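Local coordinates for periplasmic binding protein/LacI transcriptional regulator (PDB 3CTP), which probably represses transcription by binding regulatory DNA under the control of a small-molecule effector, and holds beta-D-xylulofuranose in its pocket, at residues A140-I145 with I282-E287; D206-Q211 with E221-M226; K227-Y232 with R248-R253; A290-E295 with Y311-K316. One frame throughout, in Å; residues are numbered along the deposited sequence.

Contact 1 of 4, residues A140-I145 with I282-E287. With XLF (beta-D-xylulofuranose), chain C.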
# COMPACT_ATOMS: atom_id res chain seq x y z
N ALA A 140 -5.50 4.96 20.87
CA ALA A 140 -4.54 5.64 19.98
C ALA A 140 -3.40 4.72 19.65
O ALA A 140 -2.94 3.97 20.51
CB ALA A 140 -3.97 6.88 20.66
N PHE A 141 -2.94 4.76 18.39
CA PHE A 141 -1.67 4.11 18.01
C PHE A 141 -0.53 5.15 17.94
O PHE A 141 -0.65 6.15 17.21
CB PHE A 141 -1.84 3.34 16.68
CG PHE A 141 -0.56 2.71 16.16
CD1 PHE A 141 0.07 1.69 16.86
CD2 PHE A 141 0.01 3.15 14.96
CE1 PHE A 141 1.26 1.11 16.36
CE2 PHE A 141 1.20 2.58 14.47
CZ PHE A 141 1.81 1.58 15.16
N GLU A 142 0.53 4.94 18.74
CA GLU A 142 1.75 5.77 18.79
C GLU A 142 1.67 7.11 19.49
O GLU A 142 2.38 7.34 20.48
CB GLU A 142 2.37 5.97 17.41
CG GLU A 142 2.93 4.63 16.91
CD GLU A 142 3.71 4.74 15.61
OE1 GLU A 142 4.38 3.74 15.26
OE2 GLU A 142 3.65 5.80 14.95
N ASN A 143 0.89 8.04 18.93
CA ASN A 143 0.92 9.38 19.48
C ASN A 143 -0.10 9.50 20.59
O ASN A 143 -1.25 9.06 20.44
CB ASN A 143 0.59 10.41 18.40
CG ASN A 143 1.75 10.70 17.47
OD1 ASN A 143 2.82 10.11 17.57
ND2 ASN A 143 1.53 11.64 16.55
N HIS A 144 0.32 10.11 21.69
CA HIS A 144 -0.56 10.34 22.83
C HIS A 144 -1.53 11.45 22.51
O HIS A 144 -1.14 12.49 21.99
CB HIS A 144 0.29 10.72 24.04
CG HIS A 144 1.09 9.57 24.57
ND1 HIS A 144 2.30 9.19 24.03
CD2 HIS A 144 0.83 8.68 25.56
CE1 HIS A 144 2.76 8.12 24.66
NE2 HIS A 144 1.88 7.79 25.60
N ILE A 145 -2.79 11.28 22.88
CA ILE A 145 -3.80 12.27 22.55
C ILE A 145 -4.22 13.05 23.78
O ILE A 145 -3.96 14.26 23.89
CB ILE A 145 -4.99 11.58 21.86
CG1 ILE A 145 -4.48 10.90 20.61
CG2 ILE A 145 -6.04 12.62 21.44
CD1 ILE A 145 -5.59 10.23 19.79
N ILE A 282 13.85 -3.74 11.94
CA ILE A 282 13.37 -4.01 13.27
C ILE A 282 11.89 -4.34 13.14
O ILE A 282 11.10 -3.57 12.59
CB ILE A 282 13.49 -2.78 14.19
CG1 ILE A 282 14.94 -2.25 14.22
CG2 ILE A 282 13.00 -3.13 15.61
CD1 ILE A 282 15.97 -3.25 14.80
N ASN A 283 11.52 -5.51 13.63
CA ASN A 283 10.14 -5.97 13.56
C ASN A 283 9.20 -5.24 14.50
O ASN A 283 9.42 -5.24 15.71
CB ASN A 283 10.10 -7.46 13.94
CG ASN A 283 8.73 -8.08 13.74
OD1 ASN A 283 8.31 -8.30 12.60
ND2 ASN A 283 8.03 -8.38 14.85
N GLN A 284 8.12 -4.65 13.95
CA GLN A 284 6.95 -4.32 14.78
C GLN A 284 5.96 -5.47 14.75
O GLN A 284 5.64 -5.98 13.66
CB GLN A 284 6.23 -3.07 14.25
CG GLN A 284 7.02 -1.80 14.36
CD GLN A 284 6.12 -0.59 14.30
OE1 GLN A 284 5.34 -0.36 15.22
NE2 GLN A 284 6.24 0.23 13.24
N PRO A 285 5.49 -5.91 15.93
CA PRO A 285 4.68 -7.13 15.96
C PRO A 285 3.23 -6.82 15.63
O PRO A 285 2.40 -6.60 16.52
CB PRO A 285 4.81 -7.62 17.40
CG PRO A 285 5.06 -6.34 18.20
CD PRO A 285 5.88 -5.44 17.27
N ILE A 286 2.93 -6.77 14.33
CA ILE A 286 1.62 -6.33 13.87
C ILE A 286 0.49 -7.14 14.50
O ILE A 286 -0.55 -6.59 14.90
CB ILE A 286 1.55 -6.37 12.32
CG1 ILE A 286 2.47 -5.27 11.76
CG2 ILE A 286 0.13 -6.16 11.85
CD1 ILE A 286 2.51 -5.19 10.21
N GLU A 287 0.66 -8.47 14.59
CA GLU A 287 -0.43 -9.27 15.17
C GLU A 287 -0.69 -8.87 16.62
O GLU A 287 -1.86 -8.73 17.05
CB GLU A 287 -0.15 -10.78 15.08
CG GLU A 287 -0.19 -11.31 13.65
CD GLU A 287 -1.59 -11.60 13.17
OE1 GLU A 287 -2.48 -11.86 14.02
OE2 GLU A 287 -1.80 -11.60 11.94
O4 XLF C . 5.29 6.43 12.89
C4 XLF C . 6.18 5.37 12.54
C5 XLF C . 6.92 5.80 11.28
O5 XLF C . 6.39 5.00 10.22
C3 XLF C . 5.40 4.13 12.12
O3 XLF C . 5.49 3.09 13.10
C2 XLF C . 6.11 3.75 10.85
O2 XLF C . 7.35 3.08 11.13
C1 XLF C . 5.25 2.92 9.92
O1 XLF C . 5.95 2.71 8.68
O HOH W 1 5.00 1.76 16.95
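Glu142 and Gln284 meet through the sugar beta-D-xylulofuranose. The carboxylate grips it with both oxygens: the ligand's O3 donates to Glu142 OE1 at 2.5 Å and its O4 to Glu142 OE2 at 2.7 Å. From the other segment Gln284 NE2 donates to the same O3 at 3.0 Å, with an N-H...O angle of 152°, so this hydroxyl gives a proton to the glutamate and takes one from the amide. Asp267 also accepts from that amide nitrogen. A water completes the bridge, donating to Glu142 OE1 (2.7 Å) and to Gln284 OE1 (2.8 Å); the amide oxygen is held as well by Ser154 OG, which should fix which way the amide is flipped. A leucine in place of Glu142 would probably leave sugar hydroxyls O3 and O4 without their acceptors and the water without one of its mates. Arg190, Asn72, Arg124, Asn239 and Asp267 also bond the sugar, forming a ligand cleft as in other periplasmic-binding-protein-like domains.

The next shell is aromatic. Phe141 points its CB toward the other segment, and its CZ stands 4.0 Å from Gln284 OE1, which lies near the ring plane at the edge. Glu142 CG lies 3.5 Å above the centre of one face, so the ring supports the extended glutamate chain. Phe75 touches the Phe141 ring and Phe74 packs on Gln284, both from helix 73-88. Glu142 comes directly after strand 138-141, while Gln284 sits where strand 281-283 gives way to helix 286-302, whose N-cap position is Pro285.

Contact 2 of 4, residues D206-Q211 with E221-M226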
# COMPACT_ATOMS: atom_id res chain seq x y z
N ASP A 206 25.51 11.50 12.13
CA ASP A 206 24.90 12.57 11.34
C ASP A 206 23.42 12.25 11.17
O ASP A 206 23.04 11.08 11.17
CB ASP A 206 25.53 12.63 9.95
CG ASP A 206 26.93 13.21 9.96
OD1 ASP A 206 27.30 13.82 10.99
OD2 ASP A 206 27.65 13.04 8.94
N PHE A 207 22.60 13.29 11.01
CA PHE A 207 21.16 13.14 10.83
C PHE A 207 20.67 13.89 9.60
O PHE A 207 21.16 14.99 9.29
CB PHE A 207 20.41 13.68 12.06
CG PHE A 207 20.75 12.95 13.32
CD1 PHE A 207 20.16 11.74 13.59
CD2 PHE A 207 21.68 13.47 14.23
CE1 PHE A 207 20.49 11.01 14.73
CE2 PHE A 207 22.02 12.76 15.38
CZ PHE A 207 21.42 11.52 15.63
N ILE A 208 19.68 13.31 8.92
CA ILE A 208 18.88 14.03 7.90
C ILE A 208 17.43 13.80 8.30
O ILE A 208 17.06 12.68 8.61
CB ILE A 208 19.11 13.40 6.51
CG1 ILE A 208 20.54 13.70 6.05
CG2 ILE A 208 18.11 13.93 5.46
CD1 ILE A 208 20.92 12.99 4.74
N GLU A 209 16.62 14.85 8.35
CA GLU A 209 15.25 14.71 8.85
C GLU A 209 14.24 14.87 7.74
O GLU A 209 14.07 15.97 7.19
CB GLU A 209 14.95 15.78 9.90
CG GLU A 209 13.56 15.66 10.56
CD GLU A 209 13.38 16.74 11.62
OE1 GLU A 209 12.96 17.86 11.25
OE2 GLU A 209 13.68 16.49 12.80
N PHE A 210 13.54 13.79 7.40
CA PHE A 210 12.49 13.88 6.38
C PHE A 210 11.27 14.50 7.04
O PHE A 210 11.01 14.23 8.22
CB PHE A 210 12.09 12.48 5.90
CG PHE A 210 13.02 11.87 4.88
CD1 PHE A 210 14.30 12.36 4.65
CD2 PHE A 210 12.60 10.75 4.16
CE1 PHE A 210 15.14 11.78 3.69
CE2 PHE A 210 13.45 10.14 3.20
CZ PHE A 210 14.71 10.66 2.98
N GLN A 211 10.51 15.30 6.28
CA GLN A 211 9.35 15.98 6.90
C GLN A 211 8.04 15.26 6.71
O GLN A 211 6.98 15.69 7.25
CB GLN A 211 9.20 17.39 6.31
CG GLN A 211 10.46 18.23 6.50
CD GLN A 211 10.82 18.38 7.96
OE1 GLN A 211 10.00 18.83 8.76
NE2 GLN A 211 12.05 18.02 8.31
N GLU A 221 11.98 13.29 -5.78
CA GLU A 221 12.72 14.24 -4.93
C GLU A 221 14.15 13.75 -4.69
O GLU A 221 14.37 12.55 -4.51
CB GLU A 221 12.00 14.42 -3.59
CG GLU A 221 10.64 15.07 -3.78
CD GLU A 221 9.86 15.21 -2.51
OE1 GLU A 221 10.06 14.40 -1.57
OE2 GLU A 221 9.01 16.11 -2.46
N ASP A 222 15.11 14.67 -4.69
CA ASP A 222 16.52 14.34 -4.46
C ASP A 222 16.92 14.72 -3.05
O ASP A 222 16.29 15.59 -2.45
CB ASP A 222 17.40 15.19 -5.37
CG ASP A 222 17.19 14.91 -6.84
OD1 ASP A 222 16.87 13.76 -7.21
OD2 ASP A 222 17.36 15.86 -7.64
N ILE A 223 17.96 14.08 -2.53
CA ILE A 223 18.62 14.55 -1.31
C ILE A 223 19.82 15.39 -1.75
O ILE A 223 20.60 14.99 -2.63
CB ILE A 223 19.08 13.38 -0.44
CG1 ILE A 223 17.86 12.64 0.14
CG2 ILE A 223 19.97 13.86 0.71
CD1 ILE A 223 18.23 11.40 0.92
N ASN A 224 19.96 16.59 -1.18
CA ASN A 224 21.08 17.46 -1.52
C ASN A 224 22.35 16.70 -1.15
O ASN A 224 22.38 16.09 -0.08
CB ASN A 224 21.01 18.72 -0.68
CG ASN A 224 22.06 19.73 -1.08
OD1 ASN A 224 22.15 20.10 -2.24
ND2 ASN A 224 22.85 20.18 -0.11
N SER A 225 23.37 16.73 -2.00
CA SER A 225 24.63 16.04 -1.66
C SER A 225 24.44 14.54 -1.53
O SER A 225 25.11 13.87 -0.73
CB SER A 225 25.23 16.60 -0.37
OG SER A 225 25.91 17.83 -0.62
N MET A 226 23.52 14.01 -2.32
CA MET A 226 23.32 12.57 -2.39
C MET A 226 24.64 11.88 -2.69
O MET A 226 24.89 10.76 -2.26
CB MET A 226 22.31 12.26 -3.50
CG MET A 226 21.87 10.81 -3.60
SD MET A 226 20.91 10.21 -2.21
CE MET A 226 21.62 8.55 -2.10
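Phe210 presents the edge of its ring to Ile223, and the two side chains cross at about a right angle. The delta methyl does the touching: Ile223 CD1 lies 4.1 Å from Phe210 CZ and 4.2 Å from Phe210 CE1, close to the ring plane, so this is an edge contact and not a CH-pi contact over the face. The second branch of the same isoleucine turns to Ile208, where Ile223 CG2 meets Ile208 CD1 at 4.2 Å. The first torsion of Ile223 (chi1 -68°) sends CG1 and CG2 apart, and the extended chi2 (175°) carries CD1 out to the ring. Ile208 and Phe210 are two residues apart, and the isoleucine bridges them. These separations are evidence of light apolar packing.

No hydrogen bond crosses between the segments. Gln211 NE2 reaches back to Glu209, donating to Glu209 OE1 at 3.1 Å almost straight (169°) on the anti lone pair, and also to Glu209 O, where it lies well above the carbonyl plane. The second carboxylate oxygen of Glu209 forms a salt bridge with Lys179. In the other segment a type II turn runs from Ile223 to Met226, closed by a weak bond from Met226 N to Ile223 O.

The irregular connection 221-226 thus packs an apolar side chain on strand 206-209 and the residue just after it. That strand, bonded along its backbone to strand 175-179, is an outermost one within this chain of the four-stranded parallel sheet, in a lobe with the alpha/beta architecture of the periplasmic-binding-protein fold.

Contact 3 of 4, residues K227-Y232 with R248-R253. With NA (sodium ion), chain D.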
# COMPACT_ATOMS: atom_id res chain seq x y z
N LYS A 227 25.51 12.55 -3.43
CA LYS A 227 26.79 11.93 -3.84
C LYS A 227 27.69 11.54 -2.65
O LYS A 227 28.58 10.69 -2.78
CB LYS A 227 27.55 12.85 -4.79
CG LYS A 227 28.19 14.05 -4.11
CD LYS A 227 28.98 14.89 -5.12
CE LYS A 227 29.15 16.33 -4.65
NZ LYS A 227 29.79 17.18 -5.70
N ASP A 228 27.44 12.14 -1.49
CA ASP A 228 28.26 11.89 -0.30
C ASP A 228 27.72 10.73 0.55
O ASP A 228 28.38 10.28 1.48
CB ASP A 228 28.28 13.13 0.60
CG ASP A 228 28.99 14.32 -0.03
OD1 ASP A 228 29.78 14.13 -0.99
OD2 ASP A 228 28.75 15.45 0.44
N ILE A 229 26.51 10.25 0.26
CA ILE A 229 25.86 9.29 1.16
C ILE A 229 26.60 7.96 1.14
O ILE A 229 26.66 7.25 2.15
CB ILE A 229 24.37 9.11 0.76
CG1 ILE A 229 23.62 10.44 0.90
CG2 ILE A 229 23.70 7.99 1.54
CD1 ILE A 229 23.50 10.95 2.33
N VAL A 230 27.17 7.61 -0.01
CA VAL A 230 27.92 6.37 -0.10
C VAL A 230 29.09 6.38 0.87
O VAL A 230 29.63 5.32 1.20
CB VAL A 230 28.43 6.09 -1.53
CG1 VAL A 230 29.49 7.10 -1.91
CG2 VAL A 230 29.00 4.66 -1.62
N ASN A 231 29.50 7.56 1.34
CA ASN A 231 30.68 7.64 2.21
C ASN A 231 30.43 7.13 3.63
O ASN A 231 31.37 6.88 4.39
CB ASN A 231 31.23 9.07 2.28
CG ASN A 231 31.89 9.49 0.98
OD1 ASN A 231 32.35 8.65 0.22
ND2 ASN A 231 31.92 10.79 0.73
N TYR A 232 29.15 6.99 4.01
CA TYR A 232 28.83 6.42 5.31
C TYR A 232 29.08 4.91 5.32
O TYR A 232 29.01 4.27 4.27
CB TYR A 232 27.36 6.69 5.68
CG TYR A 232 27.11 8.16 5.97
CD1 TYR A 232 27.47 8.71 7.18
CD2 TYR A 232 26.56 9.00 5.00
CE1 TYR A 232 27.26 10.07 7.46
CE2 TYR A 232 26.36 10.36 5.24
CZ TYR A 232 26.71 10.88 6.49
OH TYR A 232 26.53 12.22 6.77
N ARG A 248 16.81 2.96 -3.45
CA ARG A 248 16.60 3.22 -4.90
C ARG A 248 17.54 4.31 -5.37
O ARG A 248 18.16 4.20 -6.45
CB ARG A 248 15.15 3.65 -5.15
CG ARG A 248 14.95 4.48 -6.47
CD ARG A 248 13.47 4.87 -6.62
NE ARG A 248 13.13 5.59 -7.85
CZ ARG A 248 13.08 6.91 -7.94
NH1 ARG A 248 13.36 7.65 -6.89
NH2 ARG A 248 12.74 7.48 -9.10
N ALA A 249 17.65 5.37 -4.57
CA ALA A 249 18.55 6.48 -4.92
C ALA A 249 19.99 6.03 -4.97
O ALA A 249 20.73 6.42 -5.87
CB ALA A 249 18.40 7.62 -3.95
N LEU A 250 20.40 5.23 -4.00
CA LEU A 250 21.78 4.70 -3.99
C LEU A 250 22.03 3.81 -5.20
O LEU A 250 23.09 3.93 -5.86
CB LEU A 250 22.04 3.93 -2.68
CG LEU A 250 22.17 4.79 -1.42
CD1 LEU A 250 22.11 3.96 -0.16
CD2 LEU A 250 23.46 5.63 -1.44
N LYS A 251 21.07 2.93 -5.51
CA LYS A 251 21.22 2.04 -6.68
C LYS A 251 21.37 2.84 -7.98
O LYS A 251 22.16 2.46 -8.88
CB LYS A 251 20.01 1.08 -6.78
CG LYS A 251 20.00 -0.05 -5.76
CD LYS A 251 18.65 -0.77 -5.82
CE LYS A 251 18.59 -1.97 -4.89
NZ LYS A 251 17.31 -2.72 -5.10
N LYS A 252 20.62 3.93 -8.11
CA LYS A 252 20.70 4.76 -9.32
C LYS A 252 22.11 5.31 -9.51
O LYS A 252 22.53 5.61 -10.64
CB LYS A 252 19.71 5.91 -9.26
CG LYS A 252 18.24 5.51 -9.34
CD LYS A 252 17.93 4.76 -10.62
CE LYS A 252 16.45 4.84 -10.96
NZ LYS A 252 16.05 3.77 -11.92
N ARG A 253 22.85 5.43 -8.41
CA ARG A 253 24.21 5.98 -8.47
C ARG A 253 25.23 4.86 -8.55
O ARG A 253 26.42 5.10 -8.41
CB ARG A 253 24.54 6.82 -7.24
CG ARG A 253 23.40 7.55 -6.58
CD ARG A 253 23.62 9.05 -6.59
NE ARG A 253 25.02 9.46 -6.48
CZ ARG A 253 25.48 10.62 -6.92
NH1 ARG A 253 24.65 11.49 -7.49
NH2 ARG A 253 26.77 10.93 -6.79
NA NA D . 30.53 3.55 2.51
O HOH W 2 32.36 3.68 1.23
O HOH W 3 32.02 2.79 4.01
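The guanidinium of Arg253 is modelled against the backbone of Lys227: Lys227 N is placed over the centre of one face, 3.9 Å above the plane, with Lys227 CA over that face too. No hydrogen bond joins the two residues. The modelled approach of the Arg253 NH2 end to Lys227 CB is too close, so the detailed placing of this exposed group is doubtful.

The segments belong to an alpha/beta lobe of the periplasmic-binding-protein fold, where the end of helix 240-252 meets the connection that leads into strand 234-237. Next to this surface pair the contact is apolar, and its two main residues are buried. Ile229 CG2 packs on Leu250 CD2 at 3.8 Å, the side chains crossing at about a right angle, while Leu176 of strand 175-179 touches the isoleucine as well. Leu250 is met further by Met226 and Val255.

Residues 227-231 have helical backbone angles without the regular bonding of a helix, although Tyr232 N still donates to Ile229 O at 3.1 Å. Two carbonyls of this turn point to a sodium ion: Val230 O and Tyr232 O each bind it at 2.4 Å, and Glu260 O and two waters, both 2.2 Å from the metal, complete its ligands.

Contact 4 of 4, residues A290-E295 with Y311-K316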
# COMPACT_ATOMS: atom_id res chain seq x y z
N ALA A 290 -2.31 -5.34 16.74
CA ALA A 290 -3.71 -5.34 16.31
C ALA A 290 -4.59 -6.00 17.35
O ALA A 290 -5.68 -5.51 17.66
CB ALA A 290 -3.82 -6.08 14.95
N TYR A 291 -4.15 -7.14 17.87
CA TYR A 291 -4.88 -7.81 18.93
C TYR A 291 -5.13 -6.87 20.10
O TYR A 291 -6.26 -6.76 20.62
CB TYR A 291 -4.10 -9.06 19.41
CG TYR A 291 -4.65 -9.67 20.68
CD1 TYR A 291 -5.71 -10.55 20.64
CD2 TYR A 291 -4.11 -9.35 21.92
CE1 TYR A 291 -6.23 -11.10 21.81
CE2 TYR A 291 -4.62 -9.91 23.10
CZ TYR A 291 -5.68 -10.78 23.02
OH TYR A 291 -6.18 -11.35 24.17
N THR A 292 -4.08 -6.19 20.52
CA THR A 292 -4.13 -5.35 21.71
C THR A 292 -5.05 -4.15 21.49
O THR A 292 -5.85 -3.81 22.34
CB THR A 292 -2.70 -4.92 22.08
OG1 THR A 292 -1.97 -6.11 22.40
CG2 THR A 292 -2.68 -3.95 23.28
N ILE A 293 -4.92 -3.51 20.32
CA ILE A 293 -5.73 -2.35 20.03
C ILE A 293 -7.21 -2.73 20.10
O ILE A 293 -8.04 -2.03 20.71
CB ILE A 293 -5.38 -1.84 18.62
CG1 ILE A 293 -3.99 -1.18 18.60
CG2 ILE A 293 -6.47 -0.93 18.06
CD1 ILE A 293 -3.43 -0.90 17.19
N ILE A 294 -7.56 -3.86 19.47
CA ILE A 294 -8.96 -4.27 19.46
C ILE A 294 -9.43 -4.72 20.86
O ILE A 294 -10.52 -4.38 21.30
CB ILE A 294 -9.18 -5.35 18.41
CG1 ILE A 294 -9.07 -4.72 17.02
CG2 ILE A 294 -10.53 -6.05 18.62
CD1 ILE A 294 -10.14 -3.69 16.72
N GLU A 295 -8.61 -5.49 21.56
CA GLU A 295 -8.98 -5.92 22.90
C GLU A 295 -9.29 -4.74 23.78
O GLU A 295 -10.29 -4.74 24.49
CB GLU A 295 -7.85 -6.70 23.56
CG GLU A 295 -7.73 -8.16 23.15
CD GLU A 295 -8.99 -8.97 23.41
OE1 GLU A 295 -9.44 -9.06 24.59
OE2 GLU A 295 -9.50 -9.52 22.44
N TYR A 311 0.55 0.82 26.38
CA TYR A 311 0.79 -0.58 26.07
C TYR A 311 1.90 -0.64 25.04
O TYR A 311 1.70 -0.15 23.93
CB TYR A 311 -0.47 -1.23 25.49
CG TYR A 311 -1.46 -1.66 26.57
CD1 TYR A 311 -2.11 -0.73 27.37
CD2 TYR A 311 -1.72 -3.02 26.79
CE1 TYR A 311 -3.00 -1.13 28.37
CE2 TYR A 311 -2.62 -3.42 27.77
CZ TYR A 311 -3.24 -2.49 28.57
OH TYR A 311 -4.11 -2.94 29.55
N ILE A 312 3.06 -1.17 25.40
CA ILE A 312 4.23 -1.15 24.51
C ILE A 312 4.64 -2.57 24.16
O ILE A 312 4.91 -3.38 25.07
CB ILE A 312 5.39 -0.42 25.22
CG1 ILE A 312 4.94 1.00 25.57
CG2 ILE A 312 6.62 -0.38 24.34
CD1 ILE A 312 5.98 1.81 26.32
N MET A 313 4.65 -2.90 22.87
CA MET A 313 4.96 -4.26 22.41
C MET A 313 6.43 -4.42 22.01
O MET A 313 7.04 -3.55 21.39
CB MET A 313 4.11 -4.68 21.17
CG MET A 313 2.58 -4.71 21.30
SD MET A 313 1.91 -5.80 22.59
CE MET A 313 1.56 -4.38 23.51
N GLU A 314 6.99 -5.58 22.33
CA GLU A 314 8.40 -5.86 22.10
C GLU A 314 8.73 -5.92 20.61
O GLU A 314 7.97 -6.49 19.81
CB GLU A 314 8.71 -7.23 22.74
CG GLU A 314 10.13 -7.73 22.59
CD GLU A 314 10.37 -9.06 23.30
OE1 GLU A 314 9.42 -9.59 23.91
OE2 GLU A 314 11.50 -9.59 23.22
N VAL A 315 9.90 -5.39 20.26
CA VAL A 315 10.45 -5.46 18.90
C VAL A 315 11.66 -6.38 18.85
O VAL A 315 12.23 -6.73 19.89
CB VAL A 315 10.84 -4.05 18.37
CG1 VAL A 315 9.58 -3.17 18.33
CG2 VAL A 315 11.89 -3.42 19.25
N LYS A 316 12.05 -6.77 17.65
CA LYS A 316 13.24 -7.60 17.51
C LYS A 316 13.91 -7.36 16.18
O LYS A 316 13.27 -6.98 15.20
CB LYS A 316 12.85 -9.07 17.60
CG LYS A 316 12.01 -9.52 16.47
CD LYS A 316 11.50 -10.95 16.64
CE LYS A 316 10.64 -11.31 15.43
NZ LYS A 316 9.49 -12.20 15.79
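Thr292 divides its two branches between Tyr311 and Met313. The apolar part rests on its methyl: Thr292 CG2 lies 3.8 Å from Tyr311 CD2 and 4.1 Å from Tyr311 CB. It comes up obliquely to the ring, touching the root of the side chain, with Tyr311 OH far beyond. A first torsion of -63° accounts for this, since it turns the methyl to the side opposite the backbone nitrogen and faces it to the strand.

The polar branch meets sulfur. Thr292 OG1 and Met313 SD reach toward each other tip to tip at 3.9 Å, with Met313 CE at 4.1 Å from the same oxygen; this is van der Waals contact only. The hydroxyl is bonded within its own helix, to Ala288 O, which satisfies it in buried surroundings. Met313 kinks at chi2 (-58°), bringing the sulfur to the hydroxyl, and lies also on Ala288 and Leu289.

Backbone bonds hold each side in shape: Ile294 N donates to Ala290 O at 3.1 Å in helix 286-302, which packs here on the seven-stranded sheet of one lobe through strand 311-318, the neighbour of strand 151-154. Were Thr292 replaced by alanine, a gap would be likely to open beside the Tyr311 ring and Met313 SD to be less firmly packed.

With no hydrogen bond across it, the contact depends on shape: methyl, ring and thioether seat the helix on the sheet.

Overall arrangement
From the N terminus, the first segment is 140-145, at the end of strand 138-141, and its loop stays open for some 140 residues. Within that span lie contact 2 and then contact 3, in series in the other lobe; they tie the connection between strands 206-209 and 234-237 to strand 206-209 and to helix 240-252, and touch where Met226 packs on Ala249 and Leu250. Contact 1 closes at 282-287, and contact 4 follows from 290 to 316. None of the loops cross. Contacts 1 and 4 join the seven-stranded sheet to helix 286-302 and adjoin through Asn283 N and Lys316 O, 2.8 Å apart, whereas the centres of contacts 3 and 4 are about 35 Å apart.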